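PDB 4L7A: uncharacterized protein from Bacteroides caccae, which is of unknown function but, as a putative zinc-binding metallopeptidase of the Peptidase_MA clan, probably cleaves peptide bonds with a zinc ion. Local coordinates for residues Asp24-Glu29 and Leu65-Lys70; Leu74-Glu79 and Arg252-Arg257; Arg87-Lys92 and His148-Lys153. One frame throughout, in Å; residues are numbered along the deposited sequence.

Contact 1: residues Asp24-Glu29 and Leu65-Lys70; sequences DRWLLE and LAKIVK
Helix segments 24-29 and 65-70 run nearly parallel, their directions 13° apart, but their axes come no closer than 11.9 Å, so large side chains must span the gap. The indole of Trp-26 does most of this. Its CG stands anti to the backbone N (chi1 -173°), which carries the six-membered ring out toward the second helix. There the far end of the ring meets the neighbours Ala-66 and Lys-67, and Lys-70 one turn on. CZ3 of Trp-26 meets the methyl CB of Ala-66 at 4.0 Å, CZ2 of Trp-26 lies 3.8 Å from CG of Lys-67, and CH2 of Trp-26 approaches CD of Lys-70 more loosely at 4.4 Å. The extended Lys-67 chain crosses the indole obliquely, so its CE also reaches CZ2 of Trp-26 at 4.0 Å. NZ of Lys-67 is hydrogen-bonded to the backbone carbonyls of Asp-266, His-269 and Ile-270, consistent with the chain being held in this oblique course. Leu-27 adds a second apolar touch, with CD2 placed 4.2 Å from CB of Ala-66 and in the plane of the Trp-26 ring at its edge. The contact joins helix 17-35 to helix 59-81. Tyr-271, in the C-terminal tail, meets Trp-26 edge-to-face, Phe-39 of strand 38-40 packs on Leu-27 and Ala-66, and helix 131-153 lies against Leu-65, Ile-68 and Val-69.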
loop_
_atom_site.group_PDB
_atom_site.type_symbol
_atom_site.label_atom_id
_atom_site.label_comp_id
_atom_site.label_asym_id
_atom_site.label_seq_id
_atom_site.Cartn_x
_atom_site.Cartn_y
_atom_site.Cartn_z
ATOM N N ASP A 24 -22.860 -5.086 0.397
ATOM C CA ASP A 24 -22.884 -4.243 -0.806
ATOM C C ASP A 24 -23.286 -2.853 -0.419
ATOM O O ASP A 24 -22.690 -1.890 -0.843
ATOM C CB ASP A 24 -23.824 -4.758 -1.881
ATOM C CG ASP A 24 -23.402 -6.098 -2.437
ATOM O OD1 ASP A 24 -22.240 -6.521 -2.268
ATOM O OD2 ASP A 24 -24.270 -6.763 -3.037
ATOM N N ARG A 25 -24.294 -2.762 0.424
ATOM C CA ARG A 25 -24.782 -1.457 0.899
ATOM C C ARG A 25 -23.644 -0.734 1.631
ATOM O O ARG A 25 -23.382 0.424 1.370
ATOM C CB ARG A 25 -26.052 -1.600 1.789
ATOM C CG ARG A 25 -27.150 -0.543 1.533
ATOM C CD ARG A 25 -28.372 -0.625 2.520
ATOM N NE ARG A 25 -28.152 0.108 3.780
ATOM C CZ ARG A 25 -27.987 -0.447 4.983
ATOM N NH1 ARG A 25 -28.042 -1.755 5.146
ATOM N NH2 ARG A 25 -27.799 0.317 6.032
ATOM N N TRP A 26 -22.954 -1.436 2.530
ATOM C CA TRP A 26 -21.858 -0.837 3.286
ATOM C C TRP A 26 -20.740 -0.356 2.346
ATOM O O TRP A 26 -20.143 0.693 2.581
ATOM C CB TRP A 26 -21.366 -1.840 4.304
ATOM C CG TRP A 26 -20.379 -1.325 5.220
ATOM C CD1 TRP A 26 -20.619 -0.826 6.455
ATOM C CD2 TRP A 26 -18.960 -1.172 4.991
ATOM N NE1 TRP A 26 -19.445 -0.420 7.031
ATOM C CE2 TRP A 26 -18.406 -0.639 6.174
ATOM C CE3 TRP A 26 -18.105 -1.494 3.930
ATOM C CZ2 TRP A 26 -17.045 -0.387 6.331
ATOM C CZ3 TRP A 26 -16.728 -1.261 4.082
ATOM C CH2 TRP A 26 -16.218 -0.712 5.276
ATOM N N LEU A 27 -20.454 -1.121 1.293
ATOM C CA LEU A 27 -19.393 -0.750 0.348
ATOM C C LEU A 27 -19.829 0.489 -0.459
ATOM O O LEU A 27 -19.016 1.409 -0.722
ATOM C CB LEU A 27 -19.044 -1.894 -0.581
ATOM C CG LEU A 27 -18.373 -3.050 0.155
ATOM C CD1 LEU A 27 -18.362 -4.278 -0.729
ATOM C CD2 LEU A 27 -16.949 -2.692 0.554
ATOM N N LEU A 28 -21.087 0.528 -0.861
ATOM C CA LEU A 28 -21.575 1.721 -1.558
ATOM C C LEU A 28 -21.290 2.968 -0.711
ATOM O O LEU A 28 -20.762 3.957 -1.194
ATOM C CB LEU A 28 -23.056 1.586 -1.820
ATOM C CG LEU A 28 -23.793 2.763 -2.472
ATOM C CD1 LEU A 28 -23.178 3.113 -3.815
ATOM C CD2 LEU A 28 -25.294 2.429 -2.676
ATOM N N GLU A 29 -21.600 2.863 0.576
ATOM C CA GLU A 29 -21.539 3.995 1.470
ATOM C C GLU A 29 -20.113 4.322 1.926
ATOM O O GLU A 29 -19.809 5.464 2.161
ATOM C CB GLU A 29 -22.517 3.790 2.635
ATOM C CG GLU A 29 -23.996 3.659 2.137
ATOM C CD GLU A 29 -24.980 3.125 3.174
ATOM O OE1 GLU A 29 -24.612 2.807 4.318
ATOM O OE2 GLU A 29 -26.156 3.019 2.828
ATOM N N LEU A 65 -11.267 -7.210 6.035
ATOM C CA LEU A 65 -10.279 -6.515 5.200
ATOM C C LEU A 65 -10.783 -5.189 4.638
ATOM O O LEU A 65 -10.045 -4.221 4.627
ATOM C CB LEU A 65 -9.819 -7.388 4.056
ATOM C CG LEU A 65 -8.780 -8.373 4.514
ATOM C CD1 LEU A 65 -8.598 -9.446 3.454
ATOM C CD2 LEU A 65 -7.447 -7.636 4.731
ATOM N N ALA A 66 -12.056 -5.126 4.231
ATOM C CA ALA A 66 -12.590 -3.863 3.764
ATOM C C ALA A 66 -12.535 -2.823 4.855
ATOM O O ALA A 66 -12.273 -1.660 4.578
ATOM C CB ALA A 66 -13.990 -4.019 3.297
ATOM N N LYS A 67 -12.747 -3.210 6.085
ATOM C CA LYS A 67 -12.716 -2.238 7.192
ATOM C C LYS A 67 -11.278 -1.878 7.613
ATOM O O LYS A 67 -11.004 -0.728 8.011
ATOM C CB LYS A 67 -13.463 -2.758 8.422
ATOM C CG LYS A 67 -14.951 -2.936 8.222
ATOM C CD LYS A 67 -15.673 -3.079 9.540
ATOM C CE LYS A 67 -17.222 -3.059 9.344
ATOM N NZ LYS A 67 -17.857 -3.242 10.654
ATOM N N ILE A 68 -10.376 -2.854 7.562
ATOM C CA ILE A 68 -8.976 -2.611 7.905
ATOM C C ILE A 68 -8.326 -1.668 6.876
ATOM O O ILE A 68 -7.589 -0.714 7.236
ATOM C CB ILE A 68 -8.247 -3.927 8.052
ATOM C CG1 ILE A 68 -8.812 -4.628 9.305
ATOM C CG2 ILE A 68 -6.766 -3.718 8.205
ATOM C CD1 ILE A 68 -8.260 -6.035 9.548
ATOM N N VAL A 69 -8.573 -1.952 5.608
ATOM C CA VAL A 69 -8.028 -1.144 4.494
ATOM C C VAL A 69 -8.500 0.319 4.569
ATOM O O VAL A 69 -7.722 1.258 4.350
ATOM C CB VAL A 69 -8.402 -1.781 3.169
ATOM C CG1 VAL A 69 -8.076 -0.904 1.998
ATOM C CG2 VAL A 69 -7.628 -3.095 3.000
ATOM N N LYS A 70 -9.763 0.518 4.929
ATOM C CA LYS A 70 -10.307 1.852 5.021
ATOM C C LYS A 70 -9.741 2.558 6.214
ATOM O O LYS A 70 -9.317 3.714 6.118
ATOM C CB LYS A 70 -11.821 1.805 5.124
ATOM C CG LYS A 70 -12.495 3.175 5.307
ATOM C CD LYS A 70 -14.022 3.045 5.220
ATOM C CE LYS A 70 -14.743 4.027 6.160
ATOM N NZ LYS A 70 -14.501 5.448 5.728
#

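Contact 2: residues Leu74-Glu79 and Arg252-Arg257; sequences LEAYDE and RKVIAR
Apolar packing and a two-pronged salt bridge divide this contact between helix segments 74-79 and 252-257, roughly antiparallel at 144° with axes 9.4 Å apart. The apolar part centres on Ala-76, whose small methyl allows the close approach: CB of Ala-76 touches CG1 of Ile-255 at 3.8 Å and CG1 of Val-254 at 4.1 Å. CD1 of Ile-255 also reaches the edge of the Tyr-77 ring, 4.4 Å from CE1 of Tyr-77, whose hydroxyl bonds to His-143. The polar part is the pair Glu-79 and Arg-257, both with CG anti to the backbone N, which meet tip to tip. NH2 of Arg-257 donates to OE1 of Glu-79 and NH1 of Arg-257 to OE2 of Glu-79, both at 3.0 Å. Both bonds are nearly straight and use syn lone pairs, with carboxylate and guanidinium planes 18° apart. CG1 of Val-254 stands over the carboxylate face, 3.6 Å from CD of Glu-79, and its CG2 comes within 3.3 Å of OE2 of Glu-79. OE1 is also paired, more strongly, with Arg-258, so two arginines share the carboxylate; NE of Arg-257 pairs with Glu-261. This exposed charge network should keep Glu-79 ionised and fix both groups' rotation.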
loop_
_atom_site.group_PDB
_atom_site.type_symbol
_atom_site.label_atom_id
_atom_site.label_comp_id
_atom_site.label_asym_id
_atom_site.label_seq_id
_atom_site.Cartn_x
_atom_site.Cartn_y
_atom_site.Cartn_z
ATOM N N LEU A 74 -7.279 4.656 3.797
ATOM C CA LEU A 74 -8.188 5.682 3.305
ATOM C C LEU A 74 -8.464 6.750 4.355
ATOM O O LEU A 74 -8.296 7.906 4.080
ATOM C CB LEU A 74 -9.491 5.084 2.840
ATOM C CG LEU A 74 -9.465 4.332 1.522
ATOM C CD1 LEU A 74 -10.727 3.508 1.380
ATOM C CD2 LEU A 74 -9.361 5.265 0.356
ATOM N N GLU A 75 -8.750 6.341 5.584
ATOM C CA GLU A 75 -8.948 7.279 6.664
ATOM C C GLU A 75 -7.690 7.990 7.137
ATOM O O GLU A 75 -7.794 9.090 7.697
ATOM C CB GLU A 75 -9.671 6.644 7.847
ATOM C CG GLU A 75 -11.169 6.452 7.588
ATOM C CD GLU A 75 -11.860 5.836 8.806
ATOM O OE1 GLU A 75 -11.545 6.188 9.961
ATOM O OE2 GLU A 75 -12.674 4.958 8.621
ATOM N N ALA A 76 -6.520 7.400 6.890
ATOM C CA ALA A 76 -5.272 8.026 7.295
ATOM C C ALA A 76 -4.939 9.190 6.384
ATOM O O ALA A 76 -4.564 10.298 6.793
ATOM C CB ALA A 76 -4.135 6.981 7.305
ATOM N N TYR A 77 -5.056 8.911 5.119
ATOM C CA TYR A 77 -4.908 9.912 4.091
ATOM C C TYR A 77 -5.938 11.029 4.295
ATOM O O TYR A 77 -5.571 12.200 4.195
ATOM C CB TYR A 77 -5.044 9.282 2.713
ATOM C CG TYR A 77 -3.815 8.541 2.174
ATOM C CD1 TYR A 77 -2.864 7.965 3.011
ATOM C CD2 TYR A 77 -3.630 8.395 0.778
ATOM C CE1 TYR A 77 -1.721 7.276 2.478
ATOM C CE2 TYR A 77 -2.565 7.710 0.251
ATOM C CZ TYR A 77 -1.598 7.159 1.100
ATOM O OH TYR A 77 -0.548 6.535 0.534
ATOM N N ASP A 78 -7.184 10.680 4.625
ATOM C CA ASP A 78 -8.193 11.698 4.869
ATOM C C ASP A 78 -7.783 12.555 6.050
ATOM O O ASP A 78 -7.822 13.758 5.956
ATOM C CB ASP A 78 -9.572 11.118 5.221
ATOM C CG ASP A 78 -10.298 10.513 4.042
ATOM O OD1 ASP A 78 -9.944 10.794 2.877
ATOM O OD2 ASP A 78 -11.276 9.763 4.309
ATOM N N GLU A 79 -7.376 11.927 7.153
ATOM C CA GLU A 79 -7.001 12.664 8.358
ATOM C C GLU A 79 -5.887 13.691 8.113
ATOM O O GLU A 79 -5.916 14.790 8.631
ATOM C CB GLU A 79 -6.541 11.685 9.442
ATOM C CG GLU A 79 -6.421 12.285 10.823
ATOM C CD GLU A 79 -5.964 11.249 11.864
ATOM O OE1 GLU A 79 -6.463 10.102 11.917
ATOM O OE2 GLU A 79 -5.064 11.584 12.618
ATOM N N ARG A 252 2.965 9.400 8.411
ATOM C CA ARG A 252 3.618 8.174 8.935
ATOM C C ARG A 252 3.111 7.782 10.342
ATOM O O ARG A 252 2.820 6.610 10.598
ATOM C CB ARG A 252 5.150 8.327 8.944
ATOM C CG ARG A 252 5.889 7.122 9.567
ATOM C CD ARG A 252 7.397 7.425 9.725
ATOM N NE ARG A 252 7.584 8.515 10.663
ATOM C CZ ARG A 252 7.650 8.353 11.996
ATOM N NH1 ARG A 252 7.574 7.155 12.536
ATOM N NH2 ARG A 252 7.785 9.401 12.809
ATOM N N LYS A 253 2.992 8.774 11.227
ATOM C CA LYS A 253 2.578 8.536 12.599
ATOM C C LYS A 253 1.131 8.158 12.681
ATOM O O LYS A 253 0.774 7.285 13.456
ATOM C CB LYS A 253 2.843 9.754 13.471
ATOM C CG LYS A 253 4.308 9.885 13.859
ATOM C CD LYS A 253 4.798 11.348 13.873
ATOM C CE LYS A 253 4.215 12.150 15.010
ATOM N NZ LYS A 253 5.075 12.039 16.189
ATOM N N VAL A 254 0.306 8.813 11.876
ATOM C CA VAL A 254 -1.114 8.508 11.844
ATOM C C VAL A 254 -1.364 7.071 11.329
ATOM O O VAL A 254 -2.140 6.335 11.918
ATOM C CB VAL A 254 -1.880 9.574 11.060
ATOM C CG1 VAL A 254 -3.288 9.103 10.705
ATOM C CG2 VAL A 254 -1.916 10.876 11.895
ATOM N N ILE A 255 -0.637 6.659 10.307
ATOM C CA ILE A 255 -0.708 5.283 9.819
ATOM C C ILE A 255 -0.317 4.289 10.912
ATOM O O ILE A 255 -1.070 3.349 11.181
ATOM C CB ILE A 255 0.162 5.088 8.563
ATOM C CG1 ILE A 255 -0.549 5.780 7.392
ATOM C CG2 ILE A 255 0.395 3.569 8.268
ATOM C CD1 ILE A 255 0.224 5.949 6.139
ATOM N N ALA A 256 0.811 4.533 11.604
ATOM C CA ALA A 256 1.214 3.673 12.695
ATOM C C ALA A 256 0.170 3.592 13.829
ATOM O O ALA A 256 -0.076 2.507 14.375
ATOM C CB ALA A 256 2.577 4.109 13.278
ATOM N N ARG A 257 -0.441 4.714 14.181
ATOM C CA ARG A 257 -1.445 4.713 15.217
ATOM C C ARG A 257 -2.617 3.868 14.759
ATOM O O ARG A 257 -3.176 3.067 15.523
ATOM C CB ARG A 257 -1.921 6.141 15.491
ATOM C CG ARG A 257 -2.726 6.296 16.730
ATOM C CD ARG A 257 -3.524 7.616 16.772
ATOM N NE ARG A 257 -4.695 7.569 15.895
ATOM C CZ ARG A 257 -4.984 8.408 14.898
ATOM N NH1 ARG A 257 -4.214 9.421 14.564
ATOM N NH2 ARG A 257 -6.102 8.241 14.224
#

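Contact 3: residues Arg87-Lys92 and His148-Lys153; sequences RACAPK and HILHQK
The flat group that matters here is the peptide carbonyl of Ala-88, the last residue of helix 83-88: in its plane, NZ of Lys-153 donates a hydrogen bond to O of Ala-88 at 3.2 Å, with a C=O...N angle of 154°. The positive charge of the lysine would suit the negative end of the helix dipole. Lys-153 reaches the carbonyl by an extended chain that bends at its last torsion (chi4 58°). The same oxygen is flanked by CG2 of Ile-149, 3.4 Å from O of Ala-88, and this methyl also lies 3.7 Å from CA of Cys-89. Where the chain leaves helical geometry, Cys-89 packs on Leu-150. CB of Cys-89 lies 3.6 Å from CD2 of Leu-150. SG of Cys-89 is 3.8 Å from CD2 of Leu-150 and occupies the crowded position between backbone N and carbonyl carbon (chi1 51°). The segment 148-153 closes helix 131-153 and opens with His-148, the last histidine of an HEXXH sequence, the hallmark of zincin-type metallopeptidases. Trp-244 of helix 211-244 covers Ala-88 and Leu-150, Tyr-77 of helix 59-81 backs Cys-89, and Leu-116 of strand 115-122 borders Ile-149 and Pro-91.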
loop_
_atom_site.group_PDB
_atom_site.type_symbol
_atom_site.label_atom_id
_atom_site.label_comp_id
_atom_site.label_asym_id
_atom_site.label_seq_id
_atom_site.Cartn_x
_atom_site.Cartn_y
_atom_site.Cartn_z
ATOM N N ARG A 87 -8.692 11.053 -2.698
ATOM C CA ARG A 87 -9.290 10.762 -3.982
ATOM C C ARG A 87 -8.286 10.882 -5.096
ATOM O O ARG A 87 -8.423 10.211 -6.099
ATOM C CB ARG A 87 -10.526 11.661 -4.269
ATOM C CG ARG A 87 -11.740 11.283 -3.397
ATOM C CD ARG A 87 -12.784 12.418 -3.273
ATOM N NE ARG A 87 -13.420 12.641 -4.565
ATOM C CZ ARG A 87 -14.354 11.847 -5.121
ATOM N NH1 ARG A 87 -14.797 10.734 -4.526
ATOM N NH2 ARG A 87 -14.880 12.169 -6.294
ATOM N N ALA A 88 -7.301 11.776 -4.965
ATOM C CA ALA A 88 -6.372 12.015 -6.069
ATOM C C ALA A 88 -5.442 10.843 -6.359
ATOM O O ALA A 88 -4.955 10.741 -7.459
ATOM C CB ALA A 88 -5.533 13.270 -5.829
ATOM N N CYS A 89 -5.156 10.000 -5.372
ATOM C CA CYS A 89 -4.293 8.859 -5.597
ATOM C C CYS A 89 -4.946 7.500 -5.348
ATOM O O CYS A 89 -4.253 6.552 -5.061
ATOM C CB CYS A 89 -3.028 8.990 -4.760
ATOM S SG CYS A 89 -3.251 9.321 -3.027
ATOM N N ALA A 90 -6.272 7.424 -5.436
ATOM C CA ALA A 90 -6.987 6.194 -5.142
ATOM C C ALA A 90 -7.002 5.295 -6.337
ATOM O O ALA A 90 -6.949 5.736 -7.435
ATOM C CB ALA A 90 -8.418 6.486 -4.709
ATOM N N PRO A 91 -7.019 3.991 -6.112
ATOM C CA PRO A 91 -7.218 3.150 -7.258
ATOM C C PRO A 91 -8.686 3.278 -7.688
ATOM O O PRO A 91 -9.509 3.716 -6.915
ATOM C CB PRO A 91 -6.976 1.743 -6.698
ATOM C CG PRO A 91 -7.445 1.816 -5.303
ATOM C CD PRO A 91 -7.200 3.271 -4.837
ATOM N N LYS A 92 -9.022 2.827 -8.878
ATOM C CA LYS A 92 -10.452 2.715 -9.287
ATOM C C LYS A 92 -11.150 1.456 -8.783
ATOM O O LYS A 92 -12.369 1.434 -8.572
ATOM C CB LYS A 92 -10.605 2.737 -10.820
ATOM C CG LYS A 92 -9.948 3.934 -11.541
ATOM C CD LYS A 92 -10.636 5.287 -11.262
ATOM C CE LYS A 92 -9.602 6.423 -10.942
ATOM N NZ LYS A 92 -10.143 7.253 -9.816
ATOM N N HIS A 148 3.039 6.751 -6.747
ATOM C CA HIS A 148 3.243 6.859 -8.150
ATOM C C HIS A 148 2.143 7.663 -8.924
ATOM O O HIS A 148 2.443 8.457 -9.799
ATOM C CB HIS A 148 3.387 5.473 -8.686
ATOM C CG HIS A 148 3.716 5.474 -10.117
ATOM N ND1 HIS A 148 4.928 5.933 -10.586
ATOM C CD2 HIS A 148 2.977 5.142 -11.207
ATOM C CE1 HIS A 148 4.933 5.870 -11.908
ATOM N NE2 HIS A 148 3.765 5.389 -12.306
ATOM N N ILE A 149 0.873 7.490 -8.554
ATOM C CA ILE A 149 -0.240 8.287 -9.113
ATOM C C ILE A 149 -0.063 9.750 -8.744
ATOM O O ILE A 149 -0.290 10.637 -9.573
ATOM C CB ILE A 149 -1.607 7.751 -8.628
ATOM C CG1 ILE A 149 -1.887 6.369 -9.248
ATOM C CG2 ILE A 149 -2.746 8.698 -9.008
ATOM C CD1 ILE A 149 -3.112 5.629 -8.574
ATOM N N LEU A 150 0.351 10.015 -7.506
ATOM C CA LEU A 150 0.617 11.405 -7.151
ATOM C C LEU A 150 1.670 12.004 -8.097
ATOM O O LEU A 150 1.517 13.154 -8.619
ATOM C CB LEU A 150 1.081 11.554 -5.702
ATOM C CG LEU A 150 0.096 11.155 -4.610
ATOM C CD1 LEU A 150 0.756 11.148 -3.242
ATOM C CD2 LEU A 150 -1.151 12.108 -4.641
ATOM N N HIS A 151 2.736 11.248 -8.313
ATOM C CA HIS A 151 3.828 11.710 -9.192
ATOM C C HIS A 151 3.419 11.963 -10.616
ATOM O O HIS A 151 3.914 12.893 -11.193
ATOM C CB HIS A 151 4.994 10.776 -9.166
ATOM C CG HIS A 151 5.492 10.532 -7.781
ATOM N ND1 HIS A 151 6.147 9.386 -7.426
ATOM C CD2 HIS A 151 5.395 11.287 -6.655
ATOM C CE1 HIS A 151 6.426 9.430 -6.125
ATOM N NE2 HIS A 151 6.012 10.595 -5.643
ATOM N N GLN A 152 2.504 11.160 -11.145
ATOM C CA GLN A 152 1.947 11.353 -12.489
ATOM C C GLN A 152 1.136 12.627 -12.585
ATOM O O GLN A 152 1.262 13.364 -13.551
ATOM C CB GLN A 152 1.066 10.162 -12.913
ATOM C CG GLN A 152 1.874 8.868 -13.091
ATOM C CD GLN A 152 1.053 7.615 -13.560
ATOM O OE1 GLN A 152 0.025 7.241 -12.971
ATOM N NE2 GLN A 152 1.539 6.965 -14.617
ATOM N N LYS A 153 0.341 12.909 -11.558
ATOM C CA LYS A 153 -0.482 14.109 -11.570
ATOM C C LYS A 153 0.311 15.372 -11.301
ATOM O O LYS A 153 0.064 16.413 -11.930
ATOM C CB LYS A 153 -1.580 13.998 -10.559
ATOM C CG LYS A 153 -2.673 12.990 -10.912
ATOM C CD LYS A 153 -3.751 13.161 -9.895
ATOM C CE LYS A 153 -5.056 12.558 -10.324
ATOM N NZ LYS A 153 -4.879 11.154 -10.586
#

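In the fold
Helix 59-81 serves both contact 1 and contact 2, and Tyr-77 on it also packs on Cys-89 of contact 3, CE2 of Tyr-77 to SG of Cys-89 being 3.7 Å. Contact 1 is mainly buried and apolar, its helices far apart. In contact 2 the axes are closer: a buried apolar patch round one alanine is edged by exposed charges. Contact 3, partly buried, sets the end of helix 83-88 and the loop after it against the end of helix 131-153, and has a lysine-to-carbonyl bond instead of an ion pair. A weak ion pair from Lys-70 to Glu-75 connects contacts 1 and 2. Along the chain, contact 3 is nested within the loop closed by contact 2, whereas contact 1 precedes both.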